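Exotoxin A (Pseudomonas aeruginosa, PDB 1IKP) transfers ADP-ribose from NAD, as a secreted three-domain toxin of the diphthamide-targeting family whose receptor-binding, translocation and catalytic parts together probably halt protein synthesis in host cells. Local coordinates at residues K109-K114 against E270-H275; G171-A177 against K223-A229; K185-E189 against L216-W220; D200-V205 against P232-L237; V527-I531 against S602-K606. The protein carries 2 engineered substitutions. All coordinates share one frame; numbering follows the deposited sequence.

Contact 1. Residues K109-K114 against E270-H275; sequences KPSNIK and ETFTRH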
# COMPACT_ATOMS: atom_id res chain seq x y z
N LYS A 109 17.91 0.28 8.63
CA LYS A 109 17.40 -0.25 7.39
C LYS A 109 16.35 -1.34 7.53
O LYS A 109 16.24 -2.00 8.57
CB LYS A 109 18.56 -0.85 6.60
CG LYS A 109 19.22 -2.04 7.31
CD LYS A 109 20.27 -2.69 6.41
CE LYS A 109 21.10 -3.72 7.14
NZ LYS A 109 21.92 -3.06 8.21
N PRO A 110 15.52 -1.49 6.49
CA PRO A 110 14.48 -2.51 6.45
C PRO A 110 15.30 -3.82 6.47
O PRO A 110 16.45 -3.83 6.05
CB PRO A 110 13.84 -2.29 5.09
CG PRO A 110 13.99 -0.82 4.87
CD PRO A 110 15.38 -0.55 5.36
N SER A 111 14.71 -4.91 6.94
CA SER A 111 15.43 -6.18 7.01
C SER A 111 15.11 -7.14 5.87
O SER A 111 15.17 -8.36 6.04
CB SER A 111 15.17 -6.85 8.37
OG SER A 111 13.80 -7.00 8.66
N ASN A 112 14.79 -6.60 4.70
CA ASN A 112 14.44 -7.41 3.56
C ASN A 112 15.12 -6.89 2.30
O ASN A 112 15.70 -5.79 2.30
CB ASN A 112 12.91 -7.41 3.34
CG ASN A 112 12.34 -6.01 3.14
OD1 ASN A 112 12.51 -5.39 2.08
ND2 ASN A 112 11.64 -5.51 4.16
N ILE A 113 15.08 -7.71 1.26
CA ILE A 113 15.56 -7.28 -0.05
C ILE A 113 14.36 -7.21 -0.99
O ILE A 113 13.28 -7.77 -0.71
CB ILE A 113 16.59 -8.25 -0.71
CG1 ILE A 113 15.95 -9.60 -1.03
CG2 ILE A 113 17.82 -8.33 0.12
CD1 ILE A 113 16.85 -10.47 -1.92
N LYS A 114 14.54 -6.48 -2.10
CA LYS A 114 13.50 -6.43 -3.13
C LYS A 114 14.10 -7.14 -4.33
O LYS A 114 15.31 -7.09 -4.55
CB LYS A 114 13.18 -5.00 -3.59
CG LYS A 114 12.72 -4.07 -2.50
CD LYS A 114 11.54 -4.63 -1.72
CE LYS A 114 11.00 -3.59 -0.73
NZ LYS A 114 10.40 -4.30 0.41
N GLU A 270 5.51 -4.48 5.49
CA GLU A 270 6.66 -5.35 5.72
C GLU A 270 7.23 -5.32 7.15
O GLU A 270 8.11 -6.12 7.49
CB GLU A 270 7.74 -5.07 4.66
CG GLU A 270 8.27 -3.65 4.67
CD GLU A 270 9.12 -3.33 3.42
OE1 GLU A 270 10.30 -3.01 3.60
OE2 GLU A 270 8.59 -3.38 2.29
N THR A 271 6.73 -4.43 7.99
CA THR A 271 7.18 -4.39 9.37
C THR A 271 6.66 -5.66 10.05
O THR A 271 7.29 -6.21 10.96
CB THR A 271 6.60 -3.15 10.08
OG1 THR A 271 7.32 -1.99 9.62
CG2 THR A 271 6.72 -3.28 11.59
N PHE A 272 5.53 -6.15 9.56
CA PHE A 272 4.91 -7.35 10.13
C PHE A 272 5.47 -8.68 9.65
O PHE A 272 5.08 -9.74 10.16
CB PHE A 272 3.41 -7.28 9.93
CG PHE A 272 2.79 -6.09 10.60
CD1 PHE A 272 2.60 -6.08 11.99
CD2 PHE A 272 2.48 -4.94 9.88
CE1 PHE A 272 2.12 -4.95 12.65
CE2 PHE A 272 1.99 -3.79 10.53
CZ PHE A 272 1.81 -3.80 11.92
N THR A 273 6.37 -8.64 8.67
CA THR A 273 7.00 -9.85 8.16
C THR A 273 8.46 -9.88 8.60
O THR A 273 9.22 -10.78 8.20
CB THR A 273 6.93 -9.92 6.60
OG1 THR A 273 7.28 -8.66 6.04
CG2 THR A 273 5.54 -10.33 6.14
N ARG A 274 8.86 -8.93 9.44
CA ARG A 274 10.23 -8.89 9.92
C ARG A 274 10.68 -10.14 10.67
O ARG A 274 9.91 -10.77 11.41
CB ARG A 274 10.47 -7.69 10.84
CG ARG A 274 10.64 -6.38 10.11
CD ARG A 274 10.73 -5.23 11.08
NE ARG A 274 11.90 -5.33 11.94
CZ ARG A 274 13.12 -4.92 11.61
NH1 ARG A 274 13.37 -4.37 10.42
NH2 ARG A 274 14.11 -5.03 12.49
N HIS A 275 11.96 -10.48 10.49
CA HIS A 275 12.57 -11.63 11.16
C HIS A 275 12.54 -11.39 12.67
O HIS A 275 12.31 -12.31 13.46
CB HIS A 275 14.01 -11.78 10.66
CG HIS A 275 14.77 -12.92 11.28
ND1 HIS A 275 14.30 -14.21 11.30
CD2 HIS A 275 16.00 -12.95 11.83
CE1 HIS A 275 15.22 -15.00 11.83
NE2 HIS A 275 16.26 -14.26 12.16
O HOH W 1 11.86 -4.32 7.85
O HOH W 2 10.81 -6.50 6.73
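The carboxylate of E270 receives two donors from segment 109-114. K114 NZ forms a salt bridge of 2.8 Å with E270 OE2, on the syn side of that oxygen though 34° out of the carboxylate plane. N112 ND2 gives a nearly straight hydrogen bond of 2.9 Å to E270 OE1, in the plane of the amide but from above the carboxylate plane; the two flat groups stand 79° apart. K114 NZ also bonds to N112 OD1 at 2.9 Å. N112 holds its CG between the backbone N and the carbonyl carbon (chi1 58°), a rotamer that sets ND2 at the glutamate's OE1. This is an interdomain contact: the start of strand 112-120 in the receptor-binding region meets a loop of the targeting region, between helices 255-265 and 282-300. One water accepts from N112 ND2 and donates to E270 O; another accepts from S111 N and from R274 NH1, at the guanidinium edge. S111 OG sits over a face of that guanidinium, 3.2 Å from R274 NH1 at an angle too poor for a bond, and is bonded instead to E136. R274 NE is hydrogen-bonded to R276 O. W190 of helix 188-191 donates to N112 OD1 and packs against K114 and E270.

Contact 2. Residues G171-A177 against K223-A229; sequences GVSVVMA and KIYRVLA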
# COMPACT_ATOMS: atom_id res chain seq x y z
N GLY A 171 26.46 -5.97 -12.94
CA GLY A 171 27.06 -4.91 -12.16
C GLY A 171 26.28 -4.59 -10.90
O GLY A 171 25.21 -5.16 -10.64
N VAL A 172 26.84 -3.68 -10.12
CA VAL A 172 26.22 -3.26 -8.87
C VAL A 172 26.50 -1.78 -8.66
O VAL A 172 27.62 -1.29 -8.89
CB VAL A 172 26.73 -4.11 -7.66
CG1 VAL A 172 28.25 -4.02 -7.52
CG2 VAL A 172 26.02 -3.65 -6.39
N SER A 173 25.46 -1.06 -8.25
CA SER A 173 25.56 0.37 -7.99
C SER A 173 25.04 0.64 -6.61
O SER A 173 24.40 -0.22 -5.99
CB SER A 173 24.72 1.14 -9.01
OG SER A 173 23.33 0.83 -8.92
N VAL A 174 25.35 1.81 -6.09
CA VAL A 174 24.85 2.21 -4.79
C VAL A 174 24.34 3.62 -4.89
O VAL A 174 24.91 4.46 -5.60
CB VAL A 174 25.93 2.16 -3.70
CG1 VAL A 174 27.05 3.17 -4.00
CG2 VAL A 174 25.30 2.45 -2.32
N VAL A 175 23.23 3.87 -4.22
CA VAL A 175 22.66 5.20 -4.16
C VAL A 175 22.59 5.57 -2.69
O VAL A 175 22.07 4.82 -1.86
CB VAL A 175 21.26 5.29 -4.82
CG1 VAL A 175 20.31 4.32 -4.18
CG2 VAL A 175 20.72 6.70 -4.68
N MET A 176 23.19 6.71 -2.35
CA MET A 176 23.24 7.16 -0.98
C MET A 176 22.34 8.37 -0.82
O MET A 176 22.35 9.29 -1.65
CB MET A 176 24.67 7.54 -0.59
CG MET A 176 25.67 6.42 -0.58
SD MET A 176 25.27 5.11 0.60
CE MET A 176 25.31 6.06 2.15
N ALA A 177 21.56 8.38 0.25
CA ALA A 177 20.66 9.49 0.49
C ALA A 177 21.48 10.64 1.05
O ALA A 177 22.61 10.44 1.49
CB ALA A 177 19.58 9.09 1.49
N LYS A 223 19.92 12.42 -3.46
CA LYS A 223 20.76 11.22 -3.49
C LYS A 223 21.96 11.33 -4.44
O LYS A 223 21.95 12.12 -5.38
CB LYS A 223 19.90 10.01 -3.90
CG LYS A 223 19.28 10.15 -5.27
CD LYS A 223 18.18 9.11 -5.49
CE LYS A 223 17.29 9.48 -6.66
NZ LYS A 223 18.02 9.55 -7.96
N ILE A 224 22.97 10.52 -4.15
CA ILE A 224 24.19 10.45 -4.96
C ILE A 224 24.35 9.00 -5.40
O ILE A 224 24.34 8.08 -4.56
CB ILE A 224 25.43 10.88 -4.16
CG1 ILE A 224 25.29 12.36 -3.77
CG2 ILE A 224 26.69 10.68 -5.00
CD1 ILE A 224 26.35 12.85 -2.83
N TYR A 225 24.52 8.81 -6.70
CA TYR A 225 24.64 7.50 -7.35
C TYR A 225 26.05 7.14 -7.81
O TYR A 225 26.76 7.98 -8.35
CB TYR A 225 23.72 7.49 -8.56
CG TYR A 225 23.84 6.29 -9.45
CD1 TYR A 225 23.15 5.11 -9.15
CD2 TYR A 225 24.62 6.33 -10.61
CE1 TYR A 225 23.24 4.01 -9.98
CE2 TYR A 225 24.72 5.22 -11.45
CZ TYR A 225 24.02 4.06 -11.12
OH TYR A 225 24.10 2.95 -11.93
N ARG A 226 26.45 5.89 -7.63
CA ARG A 226 27.77 5.44 -8.06
C ARG A 226 27.78 3.97 -8.45
O ARG A 226 27.18 3.14 -7.77
CB ARG A 226 28.80 5.59 -6.95
CG ARG A 226 29.14 7.01 -6.58
CD ARG A 226 29.44 7.07 -5.10
NE ARG A 226 30.41 6.07 -4.68
CZ ARG A 226 30.47 5.57 -3.46
NH1 ARG A 226 29.62 5.98 -2.52
NH2 ARG A 226 31.39 4.66 -3.16
N VAL A 227 28.46 3.65 -9.55
CA VAL A 227 28.60 2.27 -9.97
C VAL A 227 29.79 1.74 -9.17
O VAL A 227 30.88 2.34 -9.16
CB VAL A 227 28.94 2.13 -11.49
CG1 VAL A 227 29.28 0.68 -11.82
CG2 VAL A 227 27.77 2.61 -12.33
N LEU A 228 29.60 0.62 -8.48
CA LEU A 228 30.68 0.05 -7.69
C LEU A 228 31.48 -1.03 -8.43
O LEU A 228 32.68 -1.19 -8.23
CB LEU A 228 30.12 -0.53 -6.38
CG LEU A 228 29.44 0.45 -5.41
CD1 LEU A 228 28.90 -0.31 -4.21
CD2 LEU A 228 30.43 1.53 -4.95
N ALA A 229 30.80 -1.79 -9.29
CA ALA A 229 31.47 -2.84 -10.04
C ALA A 229 30.68 -3.17 -11.29
O ALA A 229 29.46 -2.92 -11.37
CB ALA A 229 31.64 -4.11 -9.17
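V172 and A229, V174 and R226, and M176 and I224 are the hydrogen-bonded pairs of an antiparallel strand pairing, in which strand 224-228 lies along the end of strand 164-176 in the receptor-binding domain's beta sheet. The N-to-C directions of the short strands differ by 153°. V174 N reaches R226 O at 2.8 Å and R226 N returns to V174 O at 2.9 Å; M176 and I224 exchange a similar pair. A classic beta bulge breaks the regularity at the other end: L228 and A229 both face V172, and V172 O accepts from L228 N at 2.8 Å and from A229 N at 3.2 Å. V172 N completes this end with a bond to A229 O. Between the bonded pairs, CA-H...O contacts such as V175 CA to I224 O add weaker links. On the opposite edge strand 164-176 bonds to strand 40-49, through S173 with H44 and V175 with V42, so strand 224-228 extends an existing sheet.

Packing differs on the two faces. On that of V172 and V174, L228 lays its methyls against V174 CG1, with CD2 at 3.9 Å, while the R226 guanidinium has the same V174 methyl over one face. On that of S173 and V175, Y225 holds its CG anti to the backbone N (chi1 173°), and the ring reaches back along the neighbouring strand until CE1 lies 3.4 Å from S173 OG. Farther along that face, V175 CG2 presses on K223 CB at 3.5 Å, tighter than usual van der Waals contact.

Contact 3. Residues K185-E189 against L216-W220; sequences KRWSE and LDDTW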
# COMPACT_ATOMS: atom_id res chain seq x y z
N LYS A 185 16.47 9.15 9.31
CA LYS A 185 16.39 8.08 8.33
C LYS A 185 14.98 7.95 7.78
O LYS A 185 14.01 7.81 8.53
CB LYS A 185 16.80 6.75 8.98
CG LYS A 185 18.23 6.73 9.51
CD LYS A 185 19.24 6.97 8.41
CE LYS A 185 20.66 6.75 8.91
NZ LYS A 185 20.86 5.36 9.39
N ARG A 186 14.86 7.99 6.46
CA ARG A 186 13.56 7.88 5.80
C ARG A 186 13.54 6.64 4.90
O ARG A 186 14.37 6.51 4.00
CB ARG A 186 13.31 9.14 4.96
CG ARG A 186 12.02 9.13 4.15
CD ARG A 186 11.84 10.44 3.39
NE ARG A 186 10.67 10.45 2.51
CZ ARG A 186 9.41 10.45 2.94
NH1 ARG A 186 9.14 10.44 4.24
NH2 ARG A 186 8.41 10.46 2.06
N TRP A 187 12.60 5.72 5.15
CA TRP A 187 12.50 4.51 4.32
C TRP A 187 11.11 4.29 3.74
O TRP A 187 10.75 3.18 3.36
CB TRP A 187 12.92 3.26 5.11
CG TRP A 187 14.38 3.18 5.39
CD1 TRP A 187 15.00 3.40 6.59
CD2 TRP A 187 15.42 2.82 4.47
NE1 TRP A 187 16.35 3.20 6.48
CE2 TRP A 187 16.64 2.83 5.18
CE3 TRP A 187 15.43 2.47 3.10
CZ2 TRP A 187 17.86 2.52 4.58
CZ3 TRP A 187 16.66 2.16 2.51
CH2 TRP A 187 17.85 2.18 3.25
N SER A 188 10.31 5.35 3.64
CA SER A 188 8.97 5.19 3.09
C SER A 188 8.93 4.78 1.61
O SER A 188 8.10 3.98 1.21
CB SER A 188 8.14 6.46 3.30
OG SER A 188 8.80 7.58 2.75
N GLU A 189 9.83 5.33 0.80
CA GLU A 189 9.84 5.00 -0.61
C GLU A 189 10.12 3.51 -0.86
O GLU A 189 9.56 2.91 -1.77
CB GLU A 189 10.88 5.85 -1.35
CG GLU A 189 10.62 7.37 -1.31
CD GLU A 189 11.22 8.07 -0.09
OE1 GLU A 189 11.72 7.40 0.84
OE2 GLU A 189 11.20 9.33 -0.07
N LEU A 216 10.09 13.53 -4.61
CA LEU A 216 10.71 13.02 -3.40
C LEU A 216 11.03 14.08 -2.36
O LEU A 216 11.34 15.23 -2.70
CB LEU A 216 12.01 12.28 -3.73
CG LEU A 216 11.98 11.09 -4.68
CD1 LEU A 216 13.41 10.57 -4.87
CD2 LEU A 216 11.09 10.00 -4.12
N ASP A 217 10.95 13.69 -1.10
CA ASP A 217 11.29 14.57 -0.00
C ASP A 217 12.80 14.75 -0.12
O ASP A 217 13.46 13.98 -0.82
CB ASP A 217 10.92 13.93 1.34
CG ASP A 217 9.43 14.03 1.64
OD1 ASP A 217 8.65 14.33 0.71
OD2 ASP A 217 9.05 13.81 2.80
N ASP A 218 13.34 15.75 0.57
CA ASP A 218 14.77 16.05 0.50
C ASP A 218 15.75 14.90 0.65
O ASP A 218 16.72 14.81 -0.11
CB ASP A 218 15.12 17.14 1.52
CG ASP A 218 14.44 18.46 1.22
OD1 ASP A 218 14.39 18.84 0.03
OD2 ASP A 218 13.97 19.12 2.17
N THR A 219 15.52 14.01 1.62
CA THR A 219 16.42 12.89 1.87
C THR A 219 16.88 12.14 0.62
O THR A 219 18.08 12.05 0.32
CB THR A 219 15.78 11.87 2.83
OG1 THR A 219 15.46 12.53 4.07
CG2 THR A 219 16.74 10.73 3.12
N TRP A 220 15.93 11.58 -0.12
CA TRP A 220 16.30 10.84 -1.31
C TRP A 220 16.37 11.72 -2.56
O TRP A 220 16.99 11.35 -3.55
CB TRP A 220 15.35 9.66 -1.50
CG TRP A 220 15.52 8.62 -0.42
CD1 TRP A 220 14.75 8.46 0.71
CD2 TRP A 220 16.55 7.63 -0.33
NE1 TRP A 220 15.25 7.44 1.49
CE2 TRP A 220 16.35 6.91 0.87
CE3 TRP A 220 17.64 7.28 -1.15
CZ2 TRP A 220 17.19 5.86 1.28
CZ3 TRP A 220 18.47 6.24 -0.75
CH2 TRP A 220 18.24 5.55 0.45
O HOH W 3 9.59 11.13 -0.82
O HOH W 4 13.02 11.40 0.29
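One direct hydrogen bond joins the segments: W220 NE1 donates to R186 O at 2.8 Å with an N-H...O angle of 173°. The carbonyl oxygen lies in the plane of the indole, at its edge, and takes a second hydrogen bond from Q40 of strand 40-49.

The charged interactions centre on R186, whose CG is anti to the backbone N, the chain then extended to NE. NE makes a salt bridge to E189 OE2 at 2.9 Å within segment 185-189. Across the contact D217 lays its carboxylate over one face of the guanidinium, the planes only 14° apart and OD2 3.4 Å from R186 CZ. The pairing with D217 is thus one of charges in a stacked arrangement, with no N-H directed at the oxygen.

Two waters fill out the polar network. One links R186 NH2, E189 OE2 and D217 N; the other donates to E189 OE2 and D217 O while accepting from W220 N.

Nonpolar contacts flank it. W220 CZ2 lies over the rim of one W187 face, 3.9 Å from CZ3, the six-membered rings inclined at 54°. L216 CD2 meets E189 CG at 3.9 Å. These contacts join the start of helix 188-191 to that of helix 218-221 in the receptor-binding domain.

With the salt bridge from R186 NE and the water shared with D217 O and W220 N both at OE2, the buried E189 is probably held ionised, and R186 probably offsets part of the negative charge of both E189 and D217.

Contact 4. Residues D200-V205 against P232-L237; sequences DQLDGV and PAKHDL. Engineered in segment 200-205: Q201 (natural residue Pro).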
# COMPACT_ATOMS: atom_id res chain seq x y z
N ASP A 200 18.50 5.11 -10.36
CA ASP A 200 18.85 5.86 -11.56
C ASP A 200 18.67 5.04 -12.82
O ASP A 200 18.29 5.56 -13.87
CB ASP A 200 20.30 6.35 -11.45
CG ASP A 200 20.50 7.33 -10.31
OD1 ASP A 200 20.21 6.96 -9.15
OD2 ASP A 200 20.95 8.46 -10.58
N GLN A 201 18.92 3.74 -12.72
CA GLN A 201 18.78 2.85 -13.86
C GLN A 201 17.36 2.80 -14.39
O GLN A 201 17.12 2.36 -15.52
CB GLN A 201 19.27 1.45 -13.49
CG GLN A 201 20.77 1.37 -13.25
CD GLN A 201 21.19 0.11 -12.51
OE1 GLN A 201 20.81 -1.00 -12.89
NE2 GLN A 201 21.98 0.28 -11.45
N LEU A 202 16.41 3.29 -13.60
CA LEU A 202 15.01 3.29 -13.99
C LEU A 202 14.35 4.67 -14.01
O LEU A 202 13.13 4.80 -13.83
CB LEU A 202 14.21 2.36 -13.07
CG LEU A 202 14.60 0.88 -13.16
CD1 LEU A 202 13.65 0.06 -12.31
CD2 LEU A 202 14.54 0.42 -14.61
N ASP A 203 15.15 5.71 -14.25
CA ASP A 203 14.59 7.06 -14.29
C ASP A 203 13.47 7.19 -15.31
O ASP A 203 13.60 6.70 -16.44
CB ASP A 203 15.68 8.09 -14.61
CG ASP A 203 16.68 8.25 -13.49
OD1 ASP A 203 16.24 8.36 -12.32
OD2 ASP A 203 17.89 8.29 -13.77
N GLY A 204 12.37 7.82 -14.91
CA GLY A 204 11.24 8.01 -15.80
C GLY A 204 10.15 6.96 -15.74
O GLY A 204 9.02 7.19 -16.19
N VAL A 205 10.46 5.80 -15.17
CA VAL A 205 9.46 4.75 -15.09
C VAL A 205 8.30 5.10 -14.16
O VAL A 205 7.13 4.91 -14.50
CB VAL A 205 10.09 3.40 -14.64
CG1 VAL A 205 9.00 2.34 -14.48
CG2 VAL A 205 11.12 2.94 -15.68
N PRO A 232 26.23 -1.80 -15.05
CA PRO A 232 24.77 -1.95 -15.10
C PRO A 232 24.17 -1.30 -16.33
O PRO A 232 24.68 -0.29 -16.84
CB PRO A 232 24.31 -1.27 -13.81
CG PRO A 232 25.48 -1.39 -12.88
CD PRO A 232 26.67 -1.18 -13.79
N ALA A 233 23.08 -1.88 -16.80
CA ALA A 233 22.38 -1.37 -17.97
C ALA A 233 21.32 -0.35 -17.59
O ALA A 233 20.77 -0.39 -16.48
CB ALA A 233 21.72 -2.54 -18.70
N LYS A 234 21.04 0.57 -18.51
CA LYS A 234 20.00 1.58 -18.34
C LYS A 234 19.21 1.44 -19.63
O LYS A 234 19.54 2.03 -20.65
CB LYS A 234 20.61 2.98 -18.23
CG LYS A 234 19.58 4.08 -18.02
CD LYS A 234 20.26 5.42 -17.74
CE LYS A 234 19.24 6.55 -17.69
NZ LYS A 234 18.18 6.31 -16.66
N HIS A 235 18.16 0.62 -19.56
CA HIS A 235 17.34 0.32 -20.72
C HIS A 235 16.39 1.41 -21.20
O HIS A 235 15.79 2.13 -20.40
CB HIS A 235 16.54 -0.96 -20.46
CG HIS A 235 17.40 -2.15 -20.15
ND1 HIS A 235 17.54 -2.66 -18.87
CD2 HIS A 235 18.18 -2.91 -20.94
CE1 HIS A 235 18.36 -3.69 -18.90
NE2 HIS A 235 18.77 -3.86 -20.15
N ASP A 236 16.28 1.53 -22.52
CA ASP A 236 15.36 2.50 -23.10
C ASP A 236 14.00 1.87 -22.83
O ASP A 236 13.88 0.65 -22.77
CB ASP A 236 15.58 2.63 -24.61
CG ASP A 236 16.89 3.32 -24.95
OD1 ASP A 236 17.17 4.38 -24.35
OD2 ASP A 236 17.63 2.80 -25.81
N LEU A 237 12.97 2.70 -22.67
CA LEU A 237 11.65 2.19 -22.36
C LEU A 237 10.70 2.02 -23.54
O LEU A 237 10.68 2.82 -24.48
CB LEU A 237 10.97 3.09 -21.31
CG LEU A 237 11.75 3.47 -20.04
CD1 LEU A 237 10.90 4.41 -19.21
CD2 LEU A 237 12.12 2.22 -19.24
O HOH W 5 17.20 -0.13 -16.83
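Two loops of the receptor-binding domain meet here: the short 3-10 segment and type II turn leading into helix 205-210, and the irregular chain that follows strand 224-228. K234 makes the direct polar link. Its NZ donates to D200 O at 2.9 Å, with a C=O...N angle of 161°, and forms a longer salt bridge to D203 OD2 at 3.5 Å. CG of K234 stands anti to the backbone N (chi1 -179°) and the chain runs extended until a bend at chi4 turns the ammonium onto the carbonyl. D200 O also accepts from D203 N. A water adds a second bridge, donating to Q201 O and accepting from H235 N.

Q201, an engineered residue replacing the natural proline, buries more surface here than any other residue. Its extended side chain passes obliquely over P232, with OE1 3.6 Å from P232 CB, and runs beside A233 O. The amide end also has weak hydrogen bonds to Y225 and S46.

At the far end, V205, which closes the L202-V205 turn, touches both methyls of L237 with CG2, each at 3.8 Å. G204 has a positive phi of 94°, which suits glycine, and occupies the N-cap position of the helix.

D200 O and D203 OD2 are acceptors only 2.8 Å apart, so the ammonium of K234 beside both probably offsets their mutual repulsion.

Contact 5. Residues V527-I531 against S602-K606; sequences VERLI and SQPGK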
# COMPACT_ATOMS: atom_id res chain seq x y z
N VAL A 527 -31.04 6.77 -8.51
CA VAL A 527 -29.60 6.92 -8.44
C VAL A 527 -28.93 6.04 -9.50
O VAL A 527 -27.94 6.44 -10.10
CB VAL A 527 -29.08 6.57 -7.03
CG1 VAL A 527 -27.55 6.63 -7.01
CG2 VAL A 527 -29.65 7.55 -6.00
N GLU A 528 -29.49 4.86 -9.76
CA GLU A 528 -28.90 4.00 -10.79
C GLU A 528 -29.07 4.66 -12.15
O GLU A 528 -28.19 4.56 -13.00
CB GLU A 528 -29.53 2.60 -10.77
CG GLU A 528 -29.33 1.89 -9.44
CD GLU A 528 -29.69 0.41 -9.47
OE1 GLU A 528 -30.63 0.02 -10.20
OE2 GLU A 528 -29.04 -0.37 -8.74
N ARG A 529 -30.20 5.33 -12.35
CA ARG A 529 -30.42 6.02 -13.61
C ARG A 529 -29.36 7.11 -13.78
O ARG A 529 -28.75 7.24 -14.84
CB ARG A 529 -31.81 6.66 -13.64
CG ARG A 529 -32.19 7.27 -14.98
CD ARG A 529 -33.56 7.94 -14.92
NE ARG A 529 -33.54 9.17 -14.13
CZ ARG A 529 -33.17 10.36 -14.61
NH1 ARG A 529 -32.80 10.48 -15.87
NH2 ARG A 529 -33.19 11.42 -13.82
N LEU A 530 -29.12 7.88 -12.72
CA LEU A 530 -28.12 8.95 -12.78
C LEU A 530 -26.68 8.46 -13.01
O LEU A 530 -25.99 8.98 -13.87
CB LEU A 530 -28.17 9.79 -11.49
CG LEU A 530 -29.39 10.70 -11.28
CD1 LEU A 530 -29.42 11.16 -9.83
CD2 LEU A 530 -29.33 11.89 -12.21
N ILE A 531 -26.26 7.44 -12.26
CA ILE A 531 -24.89 6.96 -12.38
C ILE A 531 -24.68 6.05 -13.60
O ILE A 531 -23.55 5.84 -14.03
CB ILE A 531 -24.41 6.27 -11.07
CG1 ILE A 531 -25.15 4.94 -10.84
CG2 ILE A 531 -24.61 7.24 -9.89
CD1 ILE A 531 -24.83 4.26 -9.51
N SER A 602 -27.26 16.72 -12.17
CA SER A 602 -28.60 16.32 -11.76
C SER A 602 -29.26 15.41 -12.81
O SER A 602 -30.42 15.02 -12.66
CB SER A 602 -29.48 17.55 -11.52
OG SER A 602 -29.64 18.29 -12.72
N GLN A 603 -28.52 15.08 -13.85
CA GLN A 603 -29.03 14.20 -14.90
C GLN A 603 -27.94 13.22 -15.31
O GLN A 603 -26.77 13.47 -15.07
CB GLN A 603 -29.45 15.02 -16.13
CG GLN A 603 -30.70 15.87 -15.92
CD GLN A 603 -30.98 16.76 -17.11
OE1 GLN A 603 -30.21 17.67 -17.42
NE2 GLN A 603 -32.09 16.51 -17.80
N PRO A 604 -28.32 12.09 -15.92
CA PRO A 604 -27.34 11.09 -16.35
C PRO A 604 -26.47 11.67 -17.44
O PRO A 604 -26.87 12.61 -18.12
CB PRO A 604 -28.21 9.95 -16.89
CG PRO A 604 -29.53 10.14 -16.20
CD PRO A 604 -29.69 11.63 -16.19
N GLY A 605 -25.28 11.11 -17.62
CA GLY A 605 -24.41 11.59 -18.68
C GLY A 605 -25.10 11.44 -20.02
O GLY A 605 -25.86 10.49 -20.23
N LYS A 606 -24.83 12.36 -20.94
CA LYS A 606 -25.44 12.32 -22.27
C LYS A 606 -24.85 11.20 -23.12
O LYS A 606 -24.27 11.52 -24.18
CB LYS A 606 -25.26 13.66 -22.96
O HOH W 6 -32.61 14.00 -14.41
O HOH W 7 -24.78 8.44 -16.19
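P604, with the most surface buried here, lies across the last turn of helix 523-531. Its CG is 3.3 Å from R529 O and also 3.3 Å from R529 NH1, so the ring touches both the arginine's carbonyl and its side-chain nitrogen. The side chain folds back through a bend at chi3 (71°), after CG has left anti to the backbone N. Next to this, P604 CA makes a CA-H...O contact with L530 O at 3.5 Å, the angle at hydrogen being 147°.

L530 touches the carbonyl oxygen of S602 with CD2 at 3.3 Å. The same methyl makes the apolar contact, with P604 CD at 4.0 Å. The helix belongs to the catalytic, ADP-ribosyltransferase part of the toxin, and segment 602-606 is the end of the modelled chain, irregular and largely exposed, with K606 poorly ordered. L530 also packs on Y512 and I542 of the adjoining sheet, so the tail covers a residue that reaches into the fold.

No direct hydrogen bond joins the segments; two waters bridge them. One accepts from R529 NH2 at 2.7 Å, at the guanidinium edge, and donates to S602 O. The other donates to L530 O and accepts from G605 N. R529 itself is paired with E526.

From the N terminus, contact 1 opens first, at 109-114, and closes the longest loop, ending at 270-275 where the binding region meets the targeting region. Contacts 2, 3 and 4 all fall within it. Contact 2 opens at 171-177 and closes at 223-229, enclosing contact 3 entirely; contact 4 opens at 200-205, inside the loops of contacts 2 and 3, and closes at 232-237, so it crosses both. A177 packs on T219 and W220, joining contact 2 to contact 3, and W187 of contact 3 packs on P110 of contact 1. Contact 5 follows in series in the catalytic part, its centre about 47 Å from that of contact 1, tying the C-terminal tail to helix 523-531.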